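Local coordinates for protein NADPH-ferredoxin reductase FprA (Mycobacterium tuberculosis, PDB 1LQT) that catalyses electron transfer between NADPH and ferredoxin by way of a bound FAD, and may supply electrons to P450 systems, at residues P3-S11 against L32-E40; F16-D27 against Q66-F76. All coordinates share one frame; numbering follows the deposited sequence.

Contact 1: P3-S11 against L32-E40. With FAD (flavin-adenine dinucleotide), chain H.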
loop_
_atom_site.group_PDB
_atom_site.type_symbol
_atom_site.label_atom_id
_atom_site.label_comp_id
_atom_site.label_asym_id
_atom_site.label_seq_id
_atom_site.Cartn_x
_atom_site.Cartn_y
_atom_site.Cartn_z
ATOM N N PRO A 3 12.518 -31.295 5.158
ATOM C CA PRO A 3 12.784 -29.892 4.869
ATOM C C PRO A 3 12.500 -29.070 6.121
ATOM O O PRO A 3 11.795 -29.516 7.012
ATOM C CB PRO A 3 11.748 -29.566 3.784
ATOM C CG PRO A 3 10.616 -30.447 4.090
ATOM C CD PRO A 3 11.221 -31.738 4.612
ATOM N N TYR A 4 13.038 -27.859 6.165
ATOM C CA TYR A 4 12.533 -26.864 7.089
ATOM C C TYR A 4 11.166 -26.422 6.587
ATOM O O TYR A 4 10.948 -26.336 5.379
ATOM C CB TYR A 4 13.453 -25.651 7.145
ATOM C CG TYR A 4 14.770 -25.916 7.841
ATOM C CD1 TYR A 4 14.815 -26.312 9.155
ATOM C CD2 TYR A 4 15.966 -25.720 7.191
ATOM C CE1 TYR A 4 16.018 -26.541 9.794
ATOM C CE2 TYR A 4 17.182 -25.916 7.850
ATOM C CZ TYR A 4 17.185 -26.336 9.151
ATOM O OH TYR A 4 18.367 -26.560 9.828
ATOM N N TYR A 5 10.275 -26.130 7.524
ATOM C CA TYR A 5 8.927 -25.673 7.225
ATOM C C TYR A 5 8.859 -24.222 7.660
ATOM O O TYR A 5 9.025 -23.894 8.843
ATOM C CB TYR A 5 7.895 -26.466 8.005
ATOM C CG TYR A 5 7.831 -27.891 7.579
ATOM C CD1 TYR A 5 7.064 -28.270 6.493
ATOM C CD2 TYR A 5 8.562 -28.858 8.230
ATOM C CE1 TYR A 5 7.023 -29.602 6.074
ATOM C CE2 TYR A 5 8.516 -30.193 7.820
ATOM C CZ TYR A 5 7.758 -30.533 6.745
ATOM O OH TYR A 5 7.708 -31.847 6.333
ATOM N N ILE A 6 8.590 -23.363 6.689
ATOM C CA ILE A 6 8.484 -21.928 6.949
ATOM C C ILE A 6 7.087 -21.460 6.598
ATOM O O ILE A 6 6.579 -21.753 5.536
ATOM C CB ILE A 6 9.476 -21.148 6.069
ATOM C CG1 ILE A 6 10.873 -21.790 6.052
ATOM C CG2 ILE A 6 9.543 -19.700 6.516
ATOM C CD1 ILE A 6 11.564 -21.869 7.345
ATOM N N ALA A 7 6.494 -20.711 7.518
ATOM C CA ALA A 7 5.217 -20.049 7.246
ATOM C C ALA A 7 5.516 -18.602 6.950
ATOM O O ALA A 7 6.327 -17.973 7.624
ATOM C CB ALA A 7 4.294 -20.111 8.438
ATOM N N ILE A 8 4.816 -18.071 5.949
ATOM C CA ILE A 8 4.895 -16.645 5.609
ATOM C C ILE A 8 3.489 -16.115 5.731
ATOM O O ILE A 8 2.558 -16.667 5.146
ATOM C CB ILE A 8 5.475 -16.419 4.208
ATOM C CG1 ILE A 8 6.877 -17.003 4.089
ATOM C CG2 ILE A 8 5.470 -14.934 3.896
ATOM C CD1 ILE A 8 7.437 -16.909 2.715
ATOM N N VAL A 9 3.327 -15.046 6.511
ATOM C CA VAL A 9 2.030 -14.435 6.774
ATOM C C VAL A 9 1.947 -13.192 5.918
ATOM O O VAL A 9 2.662 -12.220 6.124
ATOM C CB VAL A 9 1.853 -14.121 8.263
ATOM C CG1 VAL A 9 0.503 -13.490 8.492
ATOM C CG2 VAL A 9 2.033 -15.416 9.081
ATOM N N GLY A 10 1.057 -13.250 4.932
ATOM C CA GLY A 10 0.925 -12.261 3.897
ATOM C C GLY A 10 1.454 -12.788 2.577
ATOM O O GLY A 10 2.265 -13.715 2.535
ATOM N N SER A 11 1.007 -12.144 1.485
ATOM C CA SER A 11 1.312 -12.610 0.124
ATOM C C SER A 11 1.586 -11.453 -0.830
ATOM O O SER A 11 1.389 -11.587 -2.032
ATOM C CB SER A 11 0.189 -13.493 -0.383
ATOM O OG SER A 11 -1.005 -12.772 -0.581
ATOM N N LEU A 32 20.080 -28.801 2.729
ATOM C CA LEU A 32 19.160 -27.733 3.084
ATOM C C LEU A 32 17.961 -27.826 2.147
ATOM O O LEU A 32 18.087 -27.633 0.950
ATOM C CB LEU A 32 19.812 -26.378 2.937
ATOM C CG LEU A 32 18.932 -25.202 3.374
ATOM C CD1 LEU A 32 18.527 -25.272 4.814
ATOM C CD2 LEU A 32 19.619 -23.865 3.081
ATOM N N ASP A 33 16.827 -28.158 2.707
ATOM C CA ASP A 33 15.588 -28.259 1.958
ATOM C C ASP A 33 14.541 -27.375 2.626
ATOM O O ASP A 33 14.607 -27.151 3.827
ATOM C CB ASP A 33 15.131 -29.720 1.909
ATOM C CG ASP A 33 16.263 -30.674 1.547
ATOM O OD1 ASP A 33 16.751 -30.586 0.432
ATOM O OD2 ASP A 33 16.752 -31.529 2.337
ATOM N N MET A 34 13.590 -26.897 1.839
ATOM C CA MET A 34 12.614 -25.925 2.292
ATOM C C MET A 34 11.214 -26.281 1.823
ATOM O O MET A 34 11.004 -26.763 0.716
ATOM C CB MET A 34 12.930 -24.517 1.784
ATOM C CG MET A 34 14.024 -23.795 2.544
ATOM S SD MET A 34 13.592 -23.243 4.204
ATOM C CE MET A 34 15.195 -22.551 4.629
ATOM N N ALA A 35 10.247 -25.990 2.676
ATOM C CA ALA A 35 8.816 -26.053 2.372
ATOM C C ALA A 35 8.278 -24.717 2.871
ATOM O O ALA A 35 8.536 -24.339 4.009
ATOM C CB ALA A 35 8.155 -27.194 3.096
ATOM N N VAL A 36 7.510 -24.032 2.038
ATOM C CA VAL A 36 6.954 -22.724 2.356
ATOM C C VAL A 36 5.437 -22.734 2.244
ATOM O O VAL A 36 4.907 -23.071 1.197
ATOM C CB VAL A 36 7.526 -21.680 1.374
ATOM C CG1 VAL A 36 6.867 -20.301 1.583
ATOM C CG2 VAL A 36 9.020 -21.603 1.465
ATOM N N ASP A 37 4.752 -22.386 3.324
ATOM C CA ASP A 37 3.310 -22.197 3.362
ATOM C C ASP A 37 3.058 -20.716 3.557
ATOM O O ASP A 37 3.539 -20.110 4.504
ATOM C CB ASP A 37 2.685 -22.960 4.524
ATOM C CG ASP A 37 2.618 -24.453 4.315
ATOM O OD1 ASP A 37 2.784 -24.902 3.168
ATOM O OD2 ASP A 37 2.385 -25.178 5.303
ATOM N N MET A 38 2.288 -20.140 2.655
ATOM C CA MET A 38 1.944 -18.733 2.674
ATOM C C MET A 38 0.493 -18.578 3.044
ATOM O O MET A 38 -0.374 -19.136 2.384
ATOM C CB MET A 38 2.231 -18.152 1.297
ATOM C CG MET A 38 1.971 -16.694 1.200
ATOM S SD MET A 38 2.442 -16.000 -0.419
ATOM C CE MET A 38 4.178 -15.924 -0.329
ATOM N N LEU A 39 0.237 -17.851 4.127
ATOM C CA LEU A 39 -1.089 -17.621 4.667
ATOM C C LEU A 39 -1.479 -16.191 4.422
ATOM O O LEU A 39 -0.784 -15.287 4.848
ATOM C CB LEU A 39 -1.069 -17.851 6.191
ATOM C CG LEU A 39 -0.488 -19.195 6.649
ATOM C CD1 LEU A 39 -0.733 -19.322 8.174
ATOM C CD2 LEU A 39 -0.918 -20.354 5.920
ATOM N N GLU A 40 -2.606 -15.978 3.781
ATOM C CA GLU A 40 -3.032 -14.656 3.351
ATOM C C GLU A 40 -4.446 -14.387 3.817
ATOM O O GLU A 40 -5.349 -15.192 3.634
ATOM C CB GLU A 40 -2.958 -14.571 1.833
ATOM C CG GLU A 40 -3.707 -13.389 1.203
ATOM C CD GLU A 40 -3.235 -12.028 1.683
ATOM O OE1 GLU A 40 -2.007 -11.817 1.728
ATOM O OE2 GLU A 40 -4.113 -11.191 2.001
HETATM P PA FAD H . 1.678 -5.535 1.173
HETATM O O1A FAD H . 0.748 -4.604 1.840
HETATM O O2A FAD H . 1.865 -5.471 -0.298
HETATM O O5B FAD H . 1.232 -7.034 1.508
HETATM C C5B FAD H . 0.801 -7.373 2.832
HETATM C C4B FAD H . -0.074 -8.613 2.696
HETATM O O4B FAD H . -0.267 -9.134 4.009
HETATM C C3B FAD H . -1.465 -8.337 2.115
HETATM O O3B FAD H . -1.807 -9.244 1.092
HETATM C C2B FAD H . -2.358 -8.448 3.322
HETATM O O2B FAD H . -3.704 -8.772 3.063
HETATM C C1B FAD H . -1.623 -9.510 4.150
HETATM N N9A FAD H . -1.949 -9.513 5.569
HETATM C C8A FAD H . -1.979 -8.424 6.397
HETATM N N7A FAD H . -2.294 -8.754 7.643
HETATM C C5A FAD H . -2.511 -10.117 7.604
HETATM C C6A FAD H . -2.882 -11.023 8.600
HETATM N N6A FAD H . -3.064 -10.694 9.870
HETATM N N1A FAD H . -3.005 -12.327 8.230
HETATM C C2A FAD H . -2.763 -12.686 6.940
HETATM N N3A FAD H . -2.400 -11.873 5.940
HETATM C C4A FAD H . -2.288 -10.597 6.323
HETATM N N1 FAD H . 5.210 0.459 -5.650
HETATM C C2 FAD H . 5.664 0.466 -6.935
HETATM O O2 FAD H . 6.744 -0.013 -7.224
HETATM N N3 FAD H . 4.883 1.057 -7.916
HETATM C C4 FAD H . 3.636 1.564 -7.697
HETATM O O4 FAD H . 2.965 2.050 -8.635
HETATM C C4X FAD H . 3.154 1.506 -6.384
HETATM N N5 FAD H . 1.895 1.975 -6.081
HETATM C C5X FAD H . 1.453 1.947 -4.784
HETATM C C6 FAD H . 0.210 2.440 -4.472
HETATM C C7 FAD H . -0.252 2.505 -3.169
HETATM C C7M FAD H . -1.628 3.035 -2.877
HETATM C C8 FAD H . 0.574 2.016 -2.150
HETATM C C8M FAD H . 0.136 2.082 -0.712
HETATM C C9 FAD H . 1.830 1.491 -2.451
HETATM C C9A FAD H . 2.286 1.449 -3.761
HETATM N N10 FAD H . 3.552 0.947 -4.083
HETATM C C10 FAD H . 3.976 0.952 -5.389
HETATM C "C1'" FAD H . 4.450 0.355 -3.050
HETATM C "C2'" FAD H . 4.183 -1.138 -2.869
HETATM O "O2'" FAD H . 2.793 -1.328 -2.779
HETATM C "C3'" FAD H . 4.875 -1.636 -1.585
HETATM O "O3'" FAD H . 6.287 -1.477 -1.678
HETATM C "C4'" FAD H . 4.708 -3.126 -1.288
HETATM O "O4'" FAD H . 3.427 -3.599 -1.696
HETATM C "C5'" FAD H . 4.914 -3.401 0.202
HETATM O "O5'" FAD H . 4.945 -4.829 0.317
HETATM P P FAD H . 4.607 -5.632 1.643
HETATM O O1P FAD H . 4.803 -7.048 1.261
HETATM O O2P FAD H . 5.343 -5.124 2.840
HETATM O O3P FAD H . 3.081 -5.338 1.960
#
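Ser11 and Glu40 meet at the C-terminal ends of the two parallel strands 4-9 and 34-40, which helix 13-28 joins into the first beta-alpha-beta unit of a Rossmann-type FAD-binding fold. Behind this pair the backbones bond in regular alternation: Ile6 takes Ala35 O and gives its own O to Asp37 N, Ile8 repeats this with Asp37 and Leu39, and Gly10 N ends the series on Leu39 O at 2.7 Å. Tyr4, Ile6, Ile8 and Met34, Val36, Met38 line the face under helix 13-28. There Ile8 CD1 meets Val36 CG1 (3.6 Å). The opposite face carries Tyr5, Ala7, Val9, Ala35, Leu39 and also Asp37, whose carboxylate is held by Arg77 and Tyr97.

Glu40 can be followed outward. Its CB passes 3.6 Å from Ser11 OG. CG lies anti to the backbone N (chi1 165°) and is closer still to that hydroxyl, and a bend at chi2 (59°) turns the carboxylate toward the adenosine ribose. CD comes 3.2 Å from FAD O3B. OE1 accepts two bonds, one from FAD O3B and one from Ser11 OG at 2.7 Å, the serine reaching it from above the carboxylate plane. OE2 takes FAD O2B and the amide of Leu42, so both ribose hydroxyls are fixed by one carboxylate whose rotation is itself restrained. Ser11 CB rests on Met38 SD at 3.4 Å. Gly10, which fits the first glycine of a Rossmann-type GxGxxA turn, places its CA 3.3 Å from FAD O4B.

Contact 2: F16-D27 against Q66-F76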
loop_
_atom_site.group_PDB
_atom_site.type_symbol
_atom_site.label_atom_id
_atom_site.label_comp_id
_atom_site.label_asym_id
_atom_site.label_seq_id
_atom_site.Cartn_x
_atom_site.Cartn_y
_atom_site.Cartn_z
ATOM N N PHE A 16 6.581 -12.683 -1.141
ATOM C CA PHE A 16 7.048 -13.442 -2.298
ATOM C C PHE A 16 8.534 -13.370 -2.520
ATOM O O PHE A 16 9.156 -14.359 -2.951
ATOM C CB PHE A 16 6.268 -13.073 -3.565
ATOM C CG PHE A 16 5.040 -13.893 -3.716
ATOM C CD1 PHE A 16 5.144 -15.207 -4.159
ATOM C CD2 PHE A 16 3.778 -13.397 -3.407
ATOM C CE1 PHE A 16 4.016 -15.996 -4.277
ATOM C CE2 PHE A 16 2.677 -14.206 -3.513
ATOM C CZ PHE A 16 2.798 -15.490 -3.936
ATOM N N PHE A 17 9.150 -12.232 -2.206
ATOM C CA PHE A 17 10.596 -12.153 -2.275
ATOM C C PHE A 17 11.227 -13.047 -1.199
ATOM O O PHE A 17 12.206 -13.748 -1.462
ATOM C CB PHE A 17 11.078 -10.710 -2.153
ATOM C CG PHE A 17 10.717 -9.818 -3.354
ATOM C CD1 PHE A 17 10.874 -10.227 -4.654
ATOM C CD2 PHE A 17 10.262 -8.537 -3.136
ATOM C CE1 PHE A 17 10.551 -9.395 -5.690
ATOM C CE2 PHE A 17 9.963 -7.712 -4.204
ATOM C CZ PHE A 17 10.116 -8.140 -5.448
ATOM N N ALA A 18 10.635 -13.067 -0.018
ATOM C CA ALA A 18 11.133 -13.962 1.028
ATOM C C ALA A 18 11.020 -15.422 0.586
ATOM O O ALA A 18 11.936 -16.206 0.769
ATOM C CB ALA A 18 10.383 -13.725 2.323
ATOM N N ALA A 19 9.861 -15.770 0.016
ATOM C CA ALA A 19 9.659 -17.139 -0.452
ATOM C C ALA A 19 10.719 -17.519 -1.464
ATOM O O ALA A 19 11.316 -18.603 -1.392
ATOM C CB ALA A 19 8.272 -17.301 -1.038
ATOM N N ALA A 20 10.956 -16.633 -2.419
ATOM C CA ALA A 20 11.951 -16.912 -3.428
ATOM C C ALA A 20 13.325 -17.080 -2.822
ATOM O O ALA A 20 14.081 -17.973 -3.218
ATOM C CB ALA A 20 11.953 -15.830 -4.506
ATOM N N SER A 21 13.665 -16.233 -1.861
ATOM C CA SER A 21 14.978 -16.333 -1.205
ATOM C C SER A 21 15.142 -17.660 -0.453
ATOM O O SER A 21 16.206 -18.260 -0.477
ATOM C CB SER A 21 15.177 -15.169 -0.254
ATOM O OG SER A 21 15.283 -13.948 -0.931
ATOM N N LEU A 22 14.094 -18.119 0.199
ATOM C CA LEU A 22 14.136 -19.381 0.912
ATOM C C LEU A 22 14.364 -20.531 -0.047
ATOM O O LEU A 22 15.193 -21.414 0.190
ATOM C CB LEU A 22 12.857 -19.593 1.682
ATOM C CG LEU A 22 12.641 -18.680 2.894
ATOM C CD1 LEU A 22 11.171 -18.609 3.277
ATOM C CD2 LEU A 22 13.507 -19.119 4.083
ATOM N N LEU A 23 13.615 -20.555 -1.149
ATOM C CA LEU A 23 13.721 -21.653 -2.094
ATOM C C LEU A 23 15.071 -21.632 -2.805
ATOM O O LEU A 23 15.666 -22.679 -3.086
ATOM C CB LEU A 23 12.552 -21.585 -3.073
ATOM C CG LEU A 23 11.178 -21.783 -2.457
ATOM C CD1 LEU A 23 10.093 -21.542 -3.493
ATOM C CD2 LEU A 23 11.029 -23.144 -1.795
ATOM N N LYS A 24 15.580 -20.438 -3.088
ATOM C CA LYS A 24 16.902 -20.286 -3.693
ATOM C C LYS A 24 18.014 -20.814 -2.794
ATOM O O LYS A 24 18.931 -21.465 -3.260
ATOM C CB LYS A 24 17.173 -18.828 -4.053
ATOM C CG LYS A 24 18.540 -18.567 -4.664
ATOM C CD LYS A 24 18.741 -17.076 -4.917
ATOM C CE LYS A 24 18.746 -16.223 -3.641
ATOM N NZ LYS A 24 18.662 -14.773 -3.944
ATOM N N ALA A 25 17.912 -20.525 -1.507
ATOM C CA ALA A 25 18.874 -21.053 -0.550
ATOM C C ALA A 25 18.891 -22.587 -0.617
ATOM O O ALA A 25 19.965 -23.203 -0.664
ATOM C CB ALA A 25 18.549 -20.582 0.831
ATOM N N ALA A 26 17.728 -23.203 -0.581
ATOM C CA ALA A 26 17.653 -24.648 -0.700
ATOM C C ALA A 26 18.253 -25.142 -2.020
ATOM O O ALA A 26 19.019 -26.123 -2.047
ATOM C CB ALA A 26 16.249 -25.114 -0.556
ATOM N N ASP A 27 17.941 -24.440 -3.101
ATOM C CA ASP A 27 18.400 -24.899 -4.400
ATOM C C ASP A 27 19.901 -24.834 -4.552
ATOM O O ASP A 27 20.484 -25.555 -5.368
ATOM C CB ASP A 27 17.770 -24.066 -5.509
ATOM C CG ASP A 27 16.294 -24.303 -5.675
ATOM O OD1 ASP A 27 15.773 -25.316 -5.173
ATOM O OD2 ASP A 27 15.599 -23.515 -6.350
ATOM N N GLN A 66 6.183 -13.015 -11.655
ATOM C CA GLN A 66 7.285 -13.564 -10.874
ATOM C C GLN A 66 6.747 -14.319 -9.661
ATOM O O GLN A 66 7.250 -15.378 -9.299
ATOM C CB GLN A 66 8.213 -12.444 -10.369
ATOM C CG GLN A 66 9.108 -11.835 -11.335
ATOM C CD GLN A 66 10.142 -10.908 -10.656
ATOM O OE1 GLN A 66 10.476 -11.042 -9.437
ATOM N NE2 GLN A 66 10.641 -9.967 -11.434
ATOM N N PHE A 67 5.758 -13.725 -8.996
ATOM C CA PHE A 67 5.157 -14.350 -7.846
ATOM C C PHE A 67 4.491 -15.664 -8.251
ATOM O O PHE A 67 4.573 -16.649 -7.534
ATOM C CB PHE A 67 4.130 -13.415 -7.168
ATOM C CG PHE A 67 4.670 -12.035 -6.775
ATOM C CD1 PHE A 67 6.027 -11.767 -6.690
ATOM C CD2 PHE A 67 3.783 -11.013 -6.533
ATOM C CE1 PHE A 67 6.464 -10.520 -6.309
ATOM C CE2 PHE A 67 4.231 -9.744 -6.161
ATOM C CZ PHE A 67 5.548 -9.515 -6.063
ATOM N N GLU A 68 3.843 -15.664 -9.402
ATOM C CA GLU A 68 3.175 -16.876 -9.898
ATOM C C GLU A 68 4.195 -17.973 -10.176
ATOM O O GLU A 68 3.949 -19.132 -9.890
ATOM C CB GLU A 68 2.372 -16.569 -11.151
ATOM C CG GLU A 68 1.144 -15.720 -10.844
ATOM C CD GLU A 68 0.380 -15.298 -12.077
ATOM O OE1 GLU A 68 1.010 -14.744 -12.993
ATOM O OE2 GLU A 68 -0.825 -15.472 -12.098
ATOM N N LYS A 69 5.337 -17.603 -10.724
ATOM C CA LYS A 69 6.373 -18.580 -10.983
ATOM C C LYS A 69 6.876 -19.185 -9.674
ATOM O O LYS A 69 7.056 -20.388 -9.588
ATOM C CB LYS A 69 7.512 -17.936 -11.766
ATOM C CG LYS A 69 8.590 -18.912 -12.220
ATOM C CD LYS A 69 9.610 -18.260 -13.137
ATOM C CE LYS A 69 10.857 -19.109 -13.258
ATOM N NZ LYS A 69 10.491 -20.469 -13.718
ATOM N N THR A 70 7.053 -18.373 -8.632
ATOM C CA THR A 70 7.443 -18.911 -7.343
ATOM C C THR A 70 6.370 -19.880 -6.834
ATOM O O THR A 70 6.671 -20.954 -6.327
ATOM C CB THR A 70 7.658 -17.762 -6.371
ATOM O OG1 THR A 70 8.806 -17.026 -6.793
ATOM C CG2 THR A 70 7.909 -18.256 -4.939
ATOM N N ALA A 71 5.105 -19.478 -6.966
ATOM C CA ALA A 71 4.001 -20.280 -6.481
ATOM C C ALA A 71 3.858 -21.611 -7.217
ATOM O O ALA A 71 3.237 -22.532 -6.678
ATOM C CB ALA A 71 2.713 -19.487 -6.503
ATOM N N GLU A 72 4.440 -21.738 -8.403
ATOM C CA GLU A 72 4.408 -23.007 -9.129
ATOM C C GLU A 72 5.309 -24.051 -8.484
ATOM O O GLU A 72 5.196 -25.218 -8.773
ATOM C CB GLU A 72 4.881 -22.834 -10.574
ATOM C CG GLU A 72 3.867 -22.234 -11.516
ATOM C CD GLU A 72 2.650 -23.113 -11.616
ATOM O OE1 GLU A 72 1.598 -22.768 -11.023
ATOM O OE2 GLU A 72 2.733 -24.176 -12.295
ATOM N N ASP A 73 6.212 -23.644 -7.606
ATOM C CA ASP A 73 7.123 -24.591 -7.008
ATOM C C ASP A 73 6.356 -25.584 -6.161
ATOM O O ASP A 73 5.525 -25.189 -5.373
ATOM C CB ASP A 73 8.113 -23.836 -6.129
ATOM C CG ASP A 73 9.324 -24.635 -5.811
ATOM O OD1 ASP A 73 9.181 -25.665 -5.116
ATOM O OD2 ASP A 73 10.460 -24.281 -6.219
ATOM N N PRO A 74 6.616 -26.888 -6.326
ATOM C CA PRO A 74 5.908 -27.867 -5.519
ATOM C C PRO A 74 6.131 -27.749 -4.016
ATOM O O PRO A 74 5.354 -28.293 -3.246
ATOM C CB PRO A 74 6.441 -29.210 -6.061
ATOM C CG PRO A 74 7.684 -28.913 -6.642
ATOM C CD PRO A 74 7.506 -27.544 -7.291
ATOM N N ARG A 75 7.168 -27.040 -3.606
ATOM C CA ARG A 75 7.459 -26.860 -2.181
ATOM C C ARG A 75 6.645 -25.722 -1.552
ATOM O O ARG A 75 6.722 -25.504 -0.360
ATOM C CB ARG A 75 8.937 -26.528 -2.041
ATOM C CG ARG A 75 9.872 -27.663 -2.480
ATOM C CD ARG A 75 11.309 -27.259 -2.533
ATOM N NE ARG A 75 11.563 -26.309 -3.601
ATOM C CZ ARG A 75 12.749 -25.810 -3.892
ATOM N NH1 ARG A 75 13.829 -26.125 -3.186
ATOM N NH2 ARG A 75 12.872 -24.971 -4.903
ATOM N N PHE A 76 5.894 -25.000 -2.383
ATOM C CA PHE A 76 5.129 -23.825 -1.983
ATOM C C PHE A 76 3.650 -24.138 -1.949
ATOM O O PHE A 76 3.129 -24.742 -2.898
ATOM C CB PHE A 76 5.373 -22.733 -3.025
ATOM C CG PHE A 76 4.630 -21.455 -2.773
ATOM C CD1 PHE A 76 3.337 -21.291 -3.189
ATOM C CD2 PHE A 76 5.277 -20.383 -2.177
ATOM C CE1 PHE A 76 2.678 -20.077 -2.936
ATOM C CE2 PHE A 76 4.640 -19.197 -1.947
ATOM C CZ PHE A 76 3.360 -19.055 -2.299
HETATM O O HOH W 1 8.721 -14.436 -5.847
#
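Phe16 and Phe67 lie against each other where helix 13-28, the helix of the Rossmann beta-alpha-beta unit, packs on helix 64-71 with their short segments 9.9 Å apart and inclined at 44°. The two rings are almost parallel but slid so far that they barely overlap, and each instead receives the other's CB: Phe67 CB stands over the centre of the Phe16 ring, 3.6 Å from its centroid, while Phe16 CB sits over the face of Phe67. The CE1 edge of Phe67 points at the face of Phe17 in a T-shaped pair, planes at 83°. Phe16 CE1 also reaches Phe76 CZ (3.7 Å), completing an aromatic cluster of four.

Beside the rings, Thr70 is a knob in the hole formed by Phe16, Ala19, Ala20 and Leu23. With OG1 beside the backbone N (chi1 -68°), CG2 falls anti to that N and goes inward to Ala19 CB, 4.0 Å away. OG1 faces a water that donates to Phe16 O, tying the two helices through a bridge.

Further along, Leu23 CD2 lies over one face of the Arg75 guanidinium, toward its rim. Arg75 joins a salt-bridge network. NH1 and NH2 both grip Asp27 OD1, each at 2.9 Å, end-on and slightly tilted from the guanidinium plane, with a weak third bond from NH2 to OD2.

In the next shell, the side chain of Met38 in strand 34-40 touches both Phe16 and Phe76. Asp73 steadies the arginine, side-on and in the guanidinium plane: NE gives to OD1, NH2 to OD2 at 2.8 Å. That same OD1 closes an Asx turn, its anti lone pair taking Arg75 N at 2.9 Å.

Overall arrangement
From the N terminus the chain runs through strand 4-9, helix 13-28 and strand 34-40, and contact 1 closes this first loop by setting the two strands side by side. It then passes through helix 64-71 to strand 76-80, which pairs with strand 34-40 in the same sheet. Contact 2 closes that longer loop by returning 66-76 to the helix that connects the two strands of contact 1 in sequence. Segments of the two contacts alternate along the sequence, so the loops cross rather than nest. Directly between them, Val36 N probably bonds to Arg75 O (2.9 Å), and Ala26 CB packs on Leu32 O. Together the two contacts tie the sheet to helices 13-28 and 64-71 in the FAD-binding domain.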